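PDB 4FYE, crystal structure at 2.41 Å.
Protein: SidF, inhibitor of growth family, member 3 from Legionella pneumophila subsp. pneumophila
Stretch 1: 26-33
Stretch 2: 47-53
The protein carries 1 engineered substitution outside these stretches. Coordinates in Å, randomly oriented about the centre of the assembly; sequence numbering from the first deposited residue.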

# COMPACT_ATOMS: atom_id res chain seq x y z
N GLN A 26 2.47 28.64 -10.02
CA GLN A 26 1.08 29.06 -10.03
C GLN A 26 0.21 28.00 -10.69
O GLN A 26 -1.01 28.03 -10.56
CB GLN A 26 0.91 30.42 -10.73
CG GLN A 26 0.95 30.38 -12.25
CD GLN A 26 2.33 30.67 -12.85
OE1 GLN A 26 2.43 31.35 -13.88
NE2 GLN A 26 3.39 30.14 -12.23
N ASN A 27 0.83 27.06 -11.39
CA ASN A 27 0.09 26.03 -12.09
C ASN A 27 0.09 24.67 -11.41
O ASN A 27 -0.58 23.74 -11.88
CB ASN A 27 0.57 25.91 -13.53
CG ASN A 27 0.13 27.09 -14.40
OD1 ASN A 27 0.69 27.29 -15.48
ND2 ASN A 27 -0.88 27.88 -13.95
N GLN A 28 0.79 24.54 -10.29
CA GLN A 28 0.87 23.24 -9.60
C GLN A 28 -0.44 22.96 -8.87
O GLN A 28 -1.14 23.89 -8.47
CB GLN A 28 2.07 23.19 -8.64
CG GLN A 28 3.33 23.73 -9.30
CD GLN A 28 4.54 23.81 -8.39
OE1 GLN A 28 4.45 23.58 -7.20
NE2 GLN A 28 5.69 24.11 -8.98
N HIS A 29 -0.79 21.69 -8.75
CA HIS A 29 -1.95 21.32 -7.94
C HIS A 29 -1.88 21.63 -6.44
O HIS A 29 -2.91 21.73 -5.76
CB HIS A 29 -2.26 19.85 -8.20
CG HIS A 29 -2.55 19.55 -9.67
ND1 HIS A 29 -3.30 20.39 -10.47
CD2 HIS A 29 -2.16 18.49 -10.47
CE1 HIS A 29 -3.36 19.89 -11.71
NE2 HIS A 29 -2.66 18.72 -11.72
N LEU A 30 -0.69 21.77 -5.88
CA LEU A 30 -0.56 22.02 -4.45
C LEU A 30 0.90 22.33 -4.16
O LEU A 30 1.78 22.07 -5.00
CB LEU A 30 -1.07 20.81 -3.65
CG LEU A 30 -0.14 19.58 -3.55
CD1 LEU A 30 0.36 19.32 -2.12
CD2 LEU A 30 -0.87 18.38 -4.08
N ALA A 31 1.18 22.88 -2.99
CA ALA A 31 2.54 23.28 -2.69
C ALA A 31 3.32 22.17 -2.04
O ALA A 31 2.92 21.59 -1.04
CB ALA A 31 2.55 24.51 -1.81
N TYR A 32 4.45 21.86 -2.65
CA TYR A 32 5.38 20.87 -2.10
C TYR A 32 6.64 21.41 -1.40
O TYR A 32 7.24 20.67 -0.60
CB TYR A 32 5.82 20.02 -3.24
CG TYR A 32 4.75 19.16 -3.76
CD1 TYR A 32 4.48 17.90 -3.15
CD2 TYR A 32 4.00 19.55 -4.87
CE1 TYR A 32 3.49 17.06 -3.65
CE2 TYR A 32 3.00 18.71 -5.37
CZ TYR A 32 2.76 17.48 -4.77
OH TYR A 32 1.82 16.65 -5.32
N GLY A 33 7.02 22.67 -1.70
CA GLY A 33 8.18 23.36 -1.15
C GLY A 33 9.49 22.72 -1.63
O GLY A 33 9.49 21.94 -2.59
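Stretch 2 (47-53) DGKQVVV

Stretch 2 enters as a loop and becomes a β-strand from Q50 onward, while stretch 1 leaves a 3-10 segment at N27 and continues as irregular loop. The two run in the same general sense: Q28 is the nearest neighbour of Q50, with CA atoms 7.8 Å apart, and Y32 that of V52, with CA atoms 8.8 Å apart. At such spacing the backbones do not pair directly, and side chains bridge the gap.

D47 lies out of reach of stretch 1; its carboxylate turns back on its own chain, where OD2 accepts a weak hydrogen bond from the backbone N of G48 at 2.7 Å. G48 contributes its carbonyl, whose O accepts a hydrogen bond from H29 NE2 at 3.3 Å. That oxygen lies at the edge of the imidazole, near its plane, where a ring nitrogen can donate. K49 points away, its long aliphatic chain carrying the ammonium group clear of stretch 1.

Q50 is the centre of the contact. Its CB points toward stretch 1, and the extended m, t side chain delivers an amide that can both donate and accept. NE2 donates to N27 O at 3.1 Å with a nearly straight angle of 165°, while OE1 accepts from H29 N at 3.3 Å. One glutamine thus satisfies two backbone polar groups just where the 3-10 segment gives way to loop. OE1 also lies over one face of the H29 ring, 3.7 Å from CD2.

Strand alternation then turns V51 away and brings V52 back toward stretch 1. The compact, branched V52 sets CG2 over one face of the Y32 ring, 3.6 Å from Y32 CZ, in a CH-π contact suited to this buried, apolar spot; Y32 OH is hydrogen-bonded elsewhere in the structure. V53, also buried, is out of reach.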

# COMPACT_ATOMS: atom_id res chain seq x y z
N ASP A 47 -3.20 14.19 -19.97
CA ASP A 47 -3.21 15.63 -20.29
C ASP A 47 -3.03 16.61 -19.11
O ASP A 47 -2.06 17.37 -19.10
CB ASP A 47 -4.48 15.97 -21.05
CG ASP A 47 -5.72 15.69 -20.23
OD1 ASP A 47 -6.76 16.33 -20.53
OD2 ASP A 47 -5.62 14.87 -19.26
N GLY A 48 -3.94 16.62 -18.14
CA GLY A 48 -3.79 17.60 -17.04
C GLY A 48 -3.17 17.02 -15.76
O GLY A 48 -3.31 17.59 -14.70
N LYS A 49 -2.52 15.86 -15.84
CA LYS A 49 -1.85 15.31 -14.65
C LYS A 49 -0.38 15.80 -14.48
O LYS A 49 0.30 16.20 -15.45
CB LYS A 49 -1.96 13.78 -14.57
CG LYS A 49 -3.35 13.15 -14.74
CD LYS A 49 -4.45 13.71 -13.84
CE LYS A 49 -5.69 12.81 -13.83
NZ LYS A 49 -6.71 13.19 -12.80
N GLN A 50 0.08 15.79 -13.23
CA GLN A 50 1.42 16.24 -12.92
C GLN A 50 2.25 15.18 -12.26
O GLN A 50 1.71 14.22 -11.70
CB GLN A 50 1.37 17.51 -12.07
CG GLN A 50 1.16 18.74 -12.95
CD GLN A 50 0.77 19.98 -12.15
OE1 GLN A 50 1.08 20.10 -10.96
NE2 GLN A 50 0.11 20.92 -12.82
N VAL A 51 3.56 15.43 -12.24
CA VAL A 51 4.50 14.51 -11.71
C VAL A 51 5.49 15.25 -10.85
O VAL A 51 6.03 16.26 -11.28
CB VAL A 51 5.26 13.93 -12.87
CG1 VAL A 51 6.23 12.89 -12.40
CG2 VAL A 51 4.26 13.34 -13.83
N VAL A 52 5.76 14.76 -9.64
CA VAL A 52 6.78 15.39 -8.85
C VAL A 52 8.00 14.46 -8.76
O VAL A 52 7.85 13.27 -8.39
CB VAL A 52 6.31 15.61 -7.43
CG1 VAL A 52 7.38 16.39 -6.68
CG2 VAL A 52 4.94 16.31 -7.38
N VAL A 53 9.20 14.98 -9.02
CA VAL A 53 10.40 14.13 -9.12
C VAL A 53 11.50 14.68 -8.17
O VAL A 53 11.73 15.87 -8.10
CB VAL A 53 10.93 14.08 -10.59
CG1 VAL A 53 12.18 13.21 -10.72
CG2 VAL A 53 9.88 13.52 -11.56